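Local coordinates for cycloalternan-forming enzyme (Listeria monocytogenes serovar 1/2a, PDB 5F7U), which belongs to glycosyl hydrolase family 31, combines a TIM-barrel domain with beta-rich flanking domains and a family 6 carbohydrate-binding module, and carries bound glycan at several sites, at residues I40-I45 with Q49-E54; A81-F86 with F111-T116; E765-D770 with G774-G779; E781-Y786 with P793-A798. The protein carries 1 engineered substitution. One frame throughout, in Å; residues are numbered along the deposited sequence. Where two conformers were deposited one is given.

Contact 1. Residues I40-I45 with Q49-E54. With GLC (alpha-D-glucopyranose), chain E.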
# COMPACT_ATOMS: atom_id res chain seq x y z
N ILE A 40 -1.41 42.51 -9.76
CA ILE A 40 -1.99 43.38 -8.72
C ILE A 40 -3.47 43.62 -9.00
O ILE A 40 -3.84 43.78 -10.16
CB ILE A 40 -1.24 44.74 -8.73
CG1 ILE A 40 0.28 44.51 -8.53
CG2 ILE A 40 -1.80 45.71 -7.68
CD1 ILE A 40 1.13 45.67 -9.05
N THR A 41 -4.31 43.65 -7.95
CA THR A 41 -5.73 43.98 -8.16
C THR A 41 -6.11 45.25 -7.44
O THR A 41 -5.52 45.58 -6.40
CB THR A 41 -6.69 42.81 -7.80
OG1 THR A 41 -8.00 43.04 -8.35
CG2 THR A 41 -6.80 42.58 -6.30
N THR A 42 -7.05 45.99 -8.03
CA THR A 42 -7.69 47.11 -7.34
C THR A 42 -9.20 46.95 -7.48
O THR A 42 -9.68 46.27 -8.40
CB THR A 42 -7.27 48.46 -7.96
OG1 THR A 42 -7.55 48.45 -9.38
CG2 THR A 42 -5.78 48.70 -7.72
N TRP A 43 -9.95 47.59 -6.59
CA TRP A 43 -11.41 47.58 -6.65
C TRP A 43 -11.92 48.88 -6.01
O TRP A 43 -11.22 49.43 -5.15
CB TRP A 43 -11.99 46.36 -5.93
CG TRP A 43 -11.68 46.31 -4.47
CD1 TRP A 43 -12.48 46.75 -3.44
CD2 TRP A 43 -10.49 45.80 -3.87
NE1 TRP A 43 -11.85 46.54 -2.23
CE2 TRP A 43 -10.63 45.95 -2.46
CE3 TRP A 43 -9.31 45.22 -4.37
CZ2 TRP A 43 -9.65 45.54 -1.55
CZ3 TRP A 43 -8.31 44.82 -3.46
CH2 TRP A 43 -8.49 44.99 -2.07
N PRO A 44 -13.10 49.37 -6.40
CA PRO A 44 -13.90 48.85 -7.51
C PRO A 44 -13.32 49.28 -8.85
O PRO A 44 -12.34 50.04 -8.89
CB PRO A 44 -15.27 49.52 -7.28
CG PRO A 44 -14.91 50.85 -6.71
CD PRO A 44 -13.71 50.59 -5.82
N ILE A 45 -13.91 48.80 -9.95
CA ILE A 45 -13.52 49.23 -11.28
C ILE A 45 -13.90 50.70 -11.45
O ILE A 45 -15.08 51.08 -11.28
CB ILE A 45 -14.15 48.37 -12.41
CG1 ILE A 45 -13.70 46.89 -12.29
CG2 ILE A 45 -13.78 48.92 -13.78
CD1 ILE A 45 -14.62 45.93 -13.01
N GLN A 49 -7.79 55.25 -12.24
CA GLN A 49 -6.96 54.48 -11.32
C GLN A 49 -5.54 54.39 -11.85
O GLN A 49 -5.34 54.20 -13.05
CB GLN A 49 -7.53 53.07 -11.13
CG GLN A 49 -8.86 53.07 -10.40
CD GLN A 49 -9.26 51.70 -9.85
OE1 GLN A 49 -8.75 50.66 -10.27
NE2 GLN A 49 -10.19 51.71 -8.90
N ASP A 50 -4.57 54.55 -10.95
CA ASP A 50 -3.16 54.33 -11.24
C ASP A 50 -2.64 53.25 -10.31
O ASP A 50 -2.98 53.22 -9.13
CB ASP A 50 -2.35 55.61 -11.00
CG ASP A 50 -2.81 56.75 -11.86
OD1 ASP A 50 -2.89 56.60 -13.10
OD2 ASP A 50 -3.08 57.83 -11.29
N VAL A 51 -1.83 52.35 -10.87
CA VAL A 51 -1.17 51.30 -10.10
C VAL A 51 0.30 51.34 -10.47
O VAL A 51 0.66 51.40 -11.66
CB VAL A 51 -1.78 49.90 -10.36
CG1 VAL A 51 -1.00 48.80 -9.64
CG2 VAL A 51 -3.23 49.88 -9.90
N TRP A 52 1.13 51.32 -9.44
CA TRP A 52 2.57 51.43 -9.65
C TRP A 52 3.33 50.68 -8.57
O TRP A 52 2.75 50.24 -7.56
CB TRP A 52 3.01 52.89 -9.74
CG TRP A 52 2.98 53.64 -8.45
CD1 TRP A 52 4.04 53.87 -7.61
CD2 TRP A 52 1.85 54.26 -7.84
NE1 TRP A 52 3.64 54.60 -6.51
CE2 TRP A 52 2.30 54.86 -6.63
CE3 TRP A 52 0.49 54.39 -8.19
CZ2 TRP A 52 1.44 55.58 -5.77
CZ3 TRP A 52 -0.37 55.09 -7.33
CH2 TRP A 52 0.12 55.68 -6.13
N VAL A 53 4.63 50.52 -8.79
CA VAL A 53 5.47 49.77 -7.88
C VAL A 53 6.62 50.68 -7.46
O VAL A 53 7.30 51.26 -8.32
CB VAL A 53 6.02 48.48 -8.53
CG1 VAL A 53 6.86 47.69 -7.53
CG2 VAL A 53 4.86 47.63 -9.05
N GLU A 54 6.81 50.79 -6.15
CA GLU A 54 7.94 51.48 -5.57
C GLU A 54 8.91 50.43 -5.05
O GLU A 54 8.52 49.47 -4.40
CB GLU A 54 7.47 52.39 -4.45
CG GLU A 54 6.60 53.51 -4.98
CD GLU A 54 6.09 54.46 -3.92
OE1 GLU A 54 6.50 54.33 -2.74
OE2 GLU A 54 5.28 55.34 -4.27
C1 GLC E . -13.92 43.41 -2.42
C2 GLC E . -12.98 43.12 -3.61
C3 GLC E . -12.05 41.95 -3.31
C4 GLC E . -11.26 42.17 -2.01
C5 GLC E . -12.22 42.49 -0.85
C6 GLC E . -11.48 42.91 0.41
O1 GLC E . -14.93 42.41 -2.30
O2 GLC E . -13.75 42.88 -4.80
O3 GLC E . -11.13 41.74 -4.39
O4 GLC E . -10.50 40.99 -1.72
O5 GLC E . -13.17 43.52 -1.19
O6 GLC E . -12.32 42.66 1.54
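T42 and Q49 make the polar half of this contact, in which two successive strands face each other without pairing: their axes pass 9.0 Å apart and run 149° from parallel. The hydroxyl of T42 donates to Q49 through a 2.7 Å bond from OG1 to OE1, reaching the amide oxygen from a position tilted off its carbonyl plane. With OG1 set between the backbone N and the carbonyl carbon (chi1 55°), CG2 is left to the apolar side. OG1 also takes a bond from W79 NE1. The other end of the same amide, Q49 NE2, lies 2.7 Å from P44 O, a weak, bent bond, and has a second partner in E46 OE1; P44 itself follows a cis peptide.

The apolar half is a row of methyl groups. V51 spans I40 and T42, its CG2 3.6 Å from T42 CG2 and its CG1 3.7 Å from I40 CG2, while I40 CD1 stretches on to V53 CG2 at 4.2 Å. Such facing layers are consistent with the E-set sandwich suggested by the sequence family.

W43 points the other way and offers one indole face to the chain E glucose, whose C2 sits 3.5 Å above the ring plane, toward its rim. The chemistry thus divides by side: methyl packing and a short hydroxyl-amide bond, backed by a weak one to the following loop, join the strands within, and a flat aromatic surface outside receives the sugar.

Contact 2. Residues A81-F86 with F111-T116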
# COMPACT_ATOMS: atom_id res chain seq x y z
N ALA A 81 2.63 44.49 -13.52
CA ALA A 81 3.83 45.34 -13.42
C ALA A 81 5.04 44.49 -13.76
O ALA A 81 5.23 43.42 -13.17
CB ALA A 81 3.95 45.91 -12.02
N ASP A 82 5.85 44.97 -14.70
CA ASP A 82 7.02 44.22 -15.18
C ASP A 82 8.29 44.81 -14.58
O ASP A 82 8.65 45.94 -14.90
CB ASP A 82 7.08 44.26 -16.72
CG ASP A 82 8.17 43.37 -17.30
OD1 ASP A 82 8.88 42.67 -16.54
OD2 ASP A 82 8.32 43.36 -18.54
N LEU A 83 8.96 44.05 -13.71
CA LEU A 83 10.18 44.52 -13.06
C LEU A 83 11.44 44.26 -13.89
O LEU A 83 12.52 44.77 -13.56
CB LEU A 83 10.34 43.87 -11.67
CG LEU A 83 9.30 44.20 -10.59
CD1 LEU A 83 9.66 43.44 -9.32
CD2 LEU A 83 9.23 45.69 -10.31
N GLY A 84 11.29 43.49 -14.96
CA GLY A 84 12.42 43.06 -15.76
C GLY A 84 13.14 41.86 -15.16
O GLY A 84 12.60 41.17 -14.28
N LYS A 85 14.35 41.62 -15.66
CA LYS A 85 15.18 40.47 -15.24
C LYS A 85 16.28 40.93 -14.31
O LYS A 85 16.66 42.11 -14.32
CB LYS A 85 15.89 39.84 -16.44
CG LYS A 85 15.00 39.25 -17.51
CD LYS A 85 15.85 39.08 -18.76
CE LYS A 85 15.09 38.34 -19.85
NZ LYS A 85 15.81 38.45 -21.15
N PHE A 86 16.84 39.99 -13.55
CA PHE A 86 17.85 40.30 -12.55
C PHE A 86 19.04 39.36 -12.60
O PHE A 86 19.00 38.32 -13.27
CB PHE A 86 17.20 40.31 -11.16
CG PHE A 86 16.14 41.34 -11.03
CD1 PHE A 86 16.47 42.68 -10.84
CD2 PHE A 86 14.78 40.99 -11.15
CE1 PHE A 86 15.48 43.66 -10.76
CE2 PHE A 86 13.79 41.96 -11.07
CZ PHE A 86 14.14 43.29 -10.87
N PHE A 111 7.70 43.56 0.05
CA PHE A 111 8.08 42.16 -0.20
C PHE A 111 9.51 42.10 -0.72
O PHE A 111 9.93 42.94 -1.54
CB PHE A 111 7.13 41.53 -1.23
CG PHE A 111 5.67 41.64 -0.87
CD1 PHE A 111 5.12 40.86 0.16
CD2 PHE A 111 4.84 42.52 -1.57
CE1 PHE A 111 3.76 40.96 0.48
CE2 PHE A 111 3.48 42.62 -1.26
CZ PHE A 111 2.94 41.84 -0.24
N THR A 112 10.28 41.13 -0.24
CA THR A 112 11.67 41.00 -0.67
C THR A 112 11.86 39.67 -1.37
O THR A 112 11.28 38.67 -0.94
CB THR A 112 12.65 41.16 0.52
OG1 THR A 112 12.53 42.49 1.06
CG2 THR A 112 14.14 40.90 0.11
N PHE A 113 12.63 39.67 -2.46
CA PHE A 113 13.14 38.40 -3.01
C PHE A 113 14.61 38.51 -3.33
O PHE A 113 15.12 39.61 -3.57
CB PHE A 113 12.31 37.87 -4.21
CG PHE A 113 12.31 38.76 -5.44
CD1 PHE A 113 13.29 38.65 -6.43
CD2 PHE A 113 11.27 39.68 -5.64
CE1 PHE A 113 13.25 39.44 -7.58
CE2 PHE A 113 11.21 40.47 -6.79
CZ PHE A 113 12.21 40.36 -7.76
N TYR A 114 15.29 37.36 -3.28
CA TYR A 114 16.72 37.29 -3.54
C TYR A 114 16.92 36.43 -4.78
O TYR A 114 16.46 35.29 -4.84
CB TYR A 114 17.47 36.68 -2.36
CG TYR A 114 17.18 37.36 -1.04
CD1 TYR A 114 17.95 38.44 -0.59
CD2 TYR A 114 16.13 36.89 -0.21
CE1 TYR A 114 17.67 39.06 0.62
CE2 TYR A 114 15.87 37.50 1.01
CZ TYR A 114 16.63 38.58 1.42
OH TYR A 114 16.36 39.17 2.64
N VAL A 115 17.62 36.98 -5.76
CA VAL A 115 17.73 36.34 -7.07
C VAL A 115 18.85 35.30 -7.03
O VAL A 115 19.98 35.59 -6.64
CB VAL A 115 17.91 37.39 -8.18
CG1 VAL A 115 18.05 36.72 -9.53
CG2 VAL A 115 16.70 38.34 -8.18
N THR A 116 18.50 34.09 -7.45
CA THR A 116 19.35 32.93 -7.26
C THR A 116 19.89 32.36 -8.58
O THR A 116 19.39 32.67 -9.66
CB THR A 116 18.54 31.82 -6.56
OG1 THR A 116 17.34 31.58 -7.31
CG2 THR A 116 18.16 32.25 -5.13
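F86 and F113 meet as an offset edge-to-face pair: the edge of F113 is directed toward the face of F86, with the ring centroids 5.9 Å apart and the planes inclined at 70°. The nearest carbons are F86 CE2 and F113 CZ, at 4.0 Å. F113 has CG between its backbone N and carbonyl carbon (chi1 63°), a torsion that brings the ring edge to F86, the two side chains crossing at about a right angle. On the same rim, L83 CD1 approaches F113 CE2 at 4.2 Å, close to the plane of the ring, so that the phenyl edge is shared between a methyl group and a second aromatic. V115 takes the other end of F86: its CG2 touches F86 CB at 3.6 Å, and these side chains too are roughly perpendicular.

The contact belongs to the layered antiparallel beta structure at the N-terminal end of the chain. Strand 76-84 pairs with 36-43, and strand 106-129 pairs with 91-100; the aromatic cluster packs between strands 76-84 and 106-129, which are not paired with each other. V36 from strand 36-43 and I92 from strand 91-100 both touch F86 and F113, and Y94 adds to the packing of F113.

Further out, the backbone sets where F86 enters. D82 OD1 accepts from G84 N at 3.0 Å, an Asx turn whose donor sits above the carboxylate plane, and the chain passes through it on the way to F86. F86 is then held to G33 by backbone hydrogen bonding, as L83 is to V36.

Contact 3. Residues E765-D770 with G774-G779. With GLC (alpha-D-glucopyranose), chain B.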
# COMPACT_ATOMS: atom_id res chain seq x y z
N GLU A 765 9.19 -18.17 -11.54
CA GLU A 765 9.76 -19.52 -11.54
C GLU A 765 9.42 -20.22 -10.21
O GLU A 765 9.34 -19.58 -9.18
CB GLU A 765 11.26 -19.47 -11.84
CG GLU A 765 11.58 -20.28 -13.09
CD GLU A 765 12.80 -19.82 -13.86
OE1 GLU A 765 13.93 -20.12 -13.42
OE2 GLU A 765 12.62 -19.18 -14.94
N GLY A 766 9.18 -21.52 -10.26
CA GLY A 766 8.77 -22.32 -9.09
C GLY A 766 7.38 -22.88 -9.33
O GLY A 766 6.80 -22.59 -10.35
N GLU A 767 6.81 -23.62 -8.40
CA GLU A 767 5.52 -24.27 -8.64
C GLU A 767 4.42 -23.54 -7.89
O GLU A 767 4.61 -23.18 -6.74
CB GLU A 767 5.60 -25.72 -8.17
CG GLU A 767 4.36 -26.54 -8.50
CD GLU A 767 4.54 -28.00 -8.17
OE1 GLU A 767 5.28 -28.69 -8.88
OE2 GLU A 767 3.90 -28.47 -7.21
N TRP A 768 3.27 -23.32 -8.54
CA TRP A 768 2.15 -22.58 -7.98
C TRP A 768 0.92 -23.48 -8.01
O TRP A 768 0.66 -24.11 -9.02
CB TRP A 768 1.87 -21.32 -8.81
CG TRP A 768 3.06 -20.41 -8.77
CD1 TRP A 768 4.13 -20.42 -9.63
CD2 TRP A 768 3.35 -19.43 -7.78
NE1 TRP A 768 5.06 -19.48 -9.24
CE2 TRP A 768 4.60 -18.85 -8.11
CE3 TRP A 768 2.65 -18.94 -6.65
CZ2 TRP A 768 5.18 -17.82 -7.36
CZ3 TRP A 768 3.22 -17.92 -5.91
CH2 TRP A 768 4.48 -17.37 -6.26
N VAL A 769 0.19 -23.55 -6.90
CA VAL A 769 -0.95 -24.45 -6.83
C VAL A 769 -2.19 -23.62 -6.56
O VAL A 769 -2.21 -22.82 -5.63
CB VAL A 769 -0.75 -25.55 -5.75
CG1 VAL A 769 -2.00 -26.42 -5.65
CG2 VAL A 769 0.47 -26.40 -6.06
N ASP A 770 -3.22 -23.83 -7.38
CA ASP A 770 -4.52 -23.16 -7.24
C ASP A 770 -5.11 -23.54 -5.88
O ASP A 770 -5.33 -24.71 -5.61
CB ASP A 770 -5.39 -23.67 -8.40
CG ASP A 770 -6.75 -23.01 -8.47
OD1 ASP A 770 -7.37 -22.76 -7.42
OD2 ASP A 770 -7.21 -22.81 -9.61
N GLY A 774 -6.62 -27.34 -6.29
CA GLY A 774 -5.43 -28.19 -6.43
C GLY A 774 -4.82 -28.29 -7.81
O GLY A 774 -3.98 -29.16 -8.06
N GLY A 775 -5.24 -27.41 -8.74
CA GLY A 775 -4.60 -27.34 -10.05
C GLY A 775 -3.14 -26.93 -9.91
O GLY A 775 -2.82 -25.96 -9.24
N VAL A 776 -2.25 -27.69 -10.54
CA VAL A 776 -0.82 -27.41 -10.39
C VAL A 776 -0.35 -26.58 -11.59
O VAL A 776 -0.65 -26.91 -12.74
CB VAL A 776 -0.02 -28.72 -10.28
CG1 VAL A 776 1.46 -28.41 -10.13
CG2 VAL A 776 -0.49 -29.53 -9.06
N HIS A 777 0.44 -25.53 -11.33
CA HIS A 777 0.93 -24.67 -12.40
C HIS A 777 2.43 -24.38 -12.23
O HIS A 777 2.80 -23.54 -11.41
CB HIS A 777 0.15 -23.36 -12.45
CG HIS A 777 -1.33 -23.56 -12.61
ND1 HIS A 777 -1.92 -23.71 -13.84
CD2 HIS A 777 -2.32 -23.67 -11.69
CE1 HIS A 777 -3.22 -23.89 -13.68
NE2 HIS A 777 -3.49 -23.86 -12.38
N PRO A 778 3.28 -25.08 -13.01
CA PRO A 778 4.70 -24.72 -13.10
C PRO A 778 4.92 -23.25 -13.46
O PRO A 778 4.25 -22.72 -14.35
CB PRO A 778 5.23 -25.62 -14.22
CG PRO A 778 4.34 -26.81 -14.17
CD PRO A 778 2.98 -26.31 -13.75
N GLY A 779 5.84 -22.60 -12.76
CA GLY A 779 6.14 -21.19 -13.00
C GLY A 779 6.99 -20.92 -14.22
O GLY A 779 7.41 -21.85 -14.93
C1 GLC B . -10.01 -23.46 -13.00
C2 GLC B . -9.67 -22.40 -14.04
C3 GLC B . -8.60 -22.95 -14.99
C4 GLC B . -7.39 -23.48 -14.21
C5 GLC B . -7.86 -24.55 -13.21
C6 GLC B . -6.77 -25.16 -12.34
O2 GLC B . -10.85 -22.06 -14.77
O3 GLC B . -8.22 -21.95 -15.95
O4 GLC B . -6.40 -24.02 -15.08
O5 GLC B . -8.82 -23.94 -12.34
O6 GLC B . -6.10 -24.11 -11.62
O HOH W 1 9.53 -22.94 -12.95
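W768 and H777 form the hydrogen-bonded pair at the heart of an antiparallel hairpin, with H777 N to W768 O at 2.7 Å and W768 N to H777 O at 2.9 Å. The tight spot is G779, wedged against G766: its N lies 2.6 Å from G766 O, the shortest backbone bond of the hairpin, and its CA 4.0 Å from W768 CD1. Beside it the loose side begins, where E765 and G766 are exposed and a water bridges G766 N to G779 O, weakly on the second side.

On the face with V769 and V776, the carboxylate end of E767 passes across V776, CD to CG1 3.7 Å, while its OE2 bonds to H938. The turn end is well bonded: D770 N reaches G775 O, and D770 O takes the amide of G774.

The sugar is bound beside the turn. The O6 of the chain B glucose donates to D770 OD2 at 2.6 Å and accepts a nearly straight bond from H777 NE2 at 2.7 Å. N773 and Y786 O hold the sugar too, and Y785 OH bonds D770 OD2. One side chain from each strand thus grips the same hydroxyl, donor and acceptor at once, which probably restricts how that hydroxyl can turn.

Contact 4. Residues E781-Y786 with P793-A798. With GLC (alpha-D-glucopyranose), chain B; GLC (alpha-D-glucopyranose), chain C.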
# COMPACT_ATOMS: atom_id res chain seq x y z
N GLU A 781 6.10 -18.59 -16.85
CA GLU A 781 5.31 -18.22 -18.03
C GLU A 781 4.03 -17.53 -17.59
O GLU A 781 3.70 -17.56 -16.41
CB GLU A 781 4.95 -19.46 -18.88
CG GLU A 781 4.06 -20.48 -18.18
CD GLU A 781 3.78 -21.69 -19.07
OE1 GLU A 781 3.82 -21.52 -20.30
OE2 GLU A 781 3.54 -22.80 -18.55
N THR A 782 3.34 -16.92 -18.54
CA THR A 782 2.04 -16.30 -18.29
C THR A 782 1.02 -17.37 -18.67
O THR A 782 1.01 -17.89 -19.82
CB THR A 782 1.86 -15.04 -19.15
OG1 THR A 782 2.83 -14.05 -18.76
CG2 THR A 782 0.43 -14.47 -19.01
N ILE A 783 0.16 -17.70 -17.72
CA ILE A 783 -0.91 -18.66 -17.98
C ILE A 783 -2.21 -17.92 -18.27
O ILE A 783 -2.33 -16.73 -17.95
CB ILE A 783 -1.09 -19.69 -16.83
CG1 ILE A 783 -1.57 -19.01 -15.52
CG2 ILE A 783 0.20 -20.50 -16.63
CD1 ILE A 783 -2.14 -20.00 -14.51
N SER A 784 -3.16 -18.62 -18.90
CA SER A 784 -4.52 -18.10 -19.08
C SER A 784 -5.44 -18.87 -18.15
O SER A 784 -5.55 -20.09 -18.24
CB SER A 784 -4.95 -18.24 -20.54
OG SER A 784 -6.22 -17.63 -20.74
N TYR A 785 -6.08 -18.15 -17.23
CA TYR A 785 -6.97 -18.75 -16.24
C TYR A 785 -8.40 -18.33 -16.55
O TYR A 785 -8.70 -17.12 -16.63
CB TYR A 785 -6.57 -18.28 -14.84
CG TYR A 785 -7.18 -19.02 -13.65
CD1 TYR A 785 -8.47 -18.72 -13.21
CD2 TYR A 785 -6.43 -19.95 -12.91
CE1 TYR A 785 -9.01 -19.35 -12.09
CE2 TYR A 785 -6.96 -20.59 -11.80
CZ TYR A 785 -8.25 -20.29 -11.40
OH TYR A 785 -8.78 -20.90 -10.29
N TYR A 786 -9.29 -19.32 -16.75
CA TYR A 786 -10.70 -18.98 -16.95
C TYR A 786 -11.32 -18.63 -15.61
O TYR A 786 -11.39 -19.47 -14.69
CB TYR A 786 -11.49 -20.12 -17.63
CG TYR A 786 -12.97 -19.79 -17.72
CD1 TYR A 786 -13.44 -18.81 -18.60
CD2 TYR A 786 -13.90 -20.43 -16.88
CE1 TYR A 786 -14.80 -18.47 -18.66
CE2 TYR A 786 -15.25 -20.10 -16.94
CZ TYR A 786 -15.69 -19.14 -17.83
OH TYR A 786 -17.03 -18.85 -17.89
N PRO A 793 -8.54 -16.07 -9.40
CA PRO A 793 -7.34 -16.93 -9.40
C PRO A 793 -6.45 -16.60 -8.20
O PRO A 793 -6.03 -15.46 -8.04
CB PRO A 793 -6.61 -16.54 -10.70
CG PRO A 793 -7.62 -15.80 -11.52
CD PRO A 793 -8.57 -15.14 -10.55
N VAL A 794 -6.20 -17.59 -7.34
CA VAL A 794 -5.26 -17.42 -6.20
C VAL A 794 -4.42 -18.69 -6.12
O VAL A 794 -4.97 -19.79 -6.13
CB VAL A 794 -5.96 -17.18 -4.84
CG1 VAL A 794 -4.92 -16.93 -3.75
CG2 VAL A 794 -6.89 -15.95 -4.89
N PHE A 795 -3.10 -18.53 -6.01
CA PHE A 795 -2.16 -19.66 -6.02
C PHE A 795 -1.20 -19.61 -4.85
O PHE A 795 -0.74 -18.52 -4.45
CB PHE A 795 -1.33 -19.66 -7.30
CG PHE A 795 -2.13 -19.43 -8.55
CD1 PHE A 795 -2.48 -18.13 -8.95
CD2 PHE A 795 -2.54 -20.52 -9.35
CE1 PHE A 795 -3.23 -17.92 -10.10
CE2 PHE A 795 -3.27 -20.30 -10.52
CZ PHE A 795 -3.62 -19.00 -10.89
N ALA A 796 -0.89 -20.78 -4.30
CA ALA A 796 0.11 -20.88 -3.24
C ALA A 796 1.45 -21.28 -3.80
O ALA A 796 1.55 -22.19 -4.61
CB ALA A 796 -0.33 -21.89 -2.18
N LYS A 797 2.49 -20.61 -3.30
CA LYS A 797 3.89 -20.85 -3.63
C LYS A 797 4.34 -22.19 -3.07
O LYS A 797 3.86 -22.63 -2.01
CB LYS A 797 4.69 -19.73 -2.97
CG LYS A 797 6.15 -19.66 -3.30
CD LYS A 797 6.68 -18.30 -2.86
CE LYS A 797 6.84 -18.15 -1.36
NZ LYS A 797 7.55 -16.85 -1.09
N ALA A 798 5.27 -22.85 -3.77
CA ALA A 798 5.87 -24.11 -3.29
C ALA A 798 6.44 -23.95 -1.89
O ALA A 798 7.14 -22.98 -1.61
CB ALA A 798 6.95 -24.57 -4.27
C1 GLC B . -10.01 -23.46 -13.00
C2 GLC B . -9.67 -22.40 -14.04
C3 GLC B . -8.60 -22.95 -14.99
C4 GLC B . -7.39 -23.48 -14.21
C5 GLC B . -7.86 -24.55 -13.21
C6 GLC B . -6.77 -25.16 -12.34
O2 GLC B . -10.85 -22.06 -14.77
O3 GLC B . -8.22 -21.95 -15.95
O4 GLC B . -6.40 -24.02 -15.08
O5 GLC B . -8.82 -23.94 -12.34
O6 GLC B . -6.10 -24.11 -11.62
C1 GLC C . -13.96 -24.37 -18.68
C2 GLC C . -13.86 -25.81 -18.10
C3 GLC C . -12.95 -25.90 -16.86
C4 GLC C . -11.59 -25.35 -17.33
C5 GLC C . -11.68 -23.89 -17.81
C6 GLC C . -10.71 -23.65 -18.97
O1 GLC C . -15.29 -23.83 -18.59
O2 GLC C . -15.16 -26.39 -17.89
O3 GLC C . -13.03 -27.26 -16.35
O4 GLC C . -10.57 -25.43 -16.33
O5 GLC C . -13.03 -23.44 -18.08
O6 GLC C . -11.33 -23.48 -20.26
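Y785 forms one wall of a glycan pocket to which the family 31 C-terminal domain contributes, its ring held between P793 and the sugar. P793 CB stands 3.8 Å from the ring centroid, only 9° off the normal, a clear CH-pi contact. Over the opposite face the chain B glucose places C2 3.6 Å above the plane, also over the centre. CG is anti to the backbone N (chi1 -167°); this torsion carries the ring out between proline and sugar, and its OH bonds to D770.

Two sheets meet here: strand 781-786 pairs with 758-763, while strand 794-797 runs between 746-748 and 767-770 in a larger antiparallel sheet. F795 bridges them, its CZ 3.6 Å from Y785 CD2 with the ring planes almost perpendicular, at 87°. The approach is oblique to the tyrosine ring. I783 and F795 point at each other, CD1 to CZ 4.0 Å.

Next along the strand, the backbone of Y786 grips the sugar twice, Y786 N giving to glucose O3 at 2.9 Å and glucose O2 giving to Y786 O at 2.6 Å. Y786 starts away from 793-798, and its CD2 lies 3.4 Å from O5 of the chain C glucose.

Overall arrangement
From the N terminus the four contacts follow in series; none nests in or crosses another. Contact 1 closes a short loop of three residues, and contact 2 a longer one of 24, mostly strand. They touch through V53 CG2 and A81 CB at 3.5 Å, and together hold the N-terminal beta layers. The chain then builds its TIM barrel before contacts 3 and 4, on the opposite side of the chain's centre; the centres of contacts 1 and 3 are about 74 Å apart. Contact 3 closes a three-residue turn and contact 4 a six-residue loop. With centres about 6 Å apart, they join two sheets of the family 31 C-terminal domain, and both reach the same glucose.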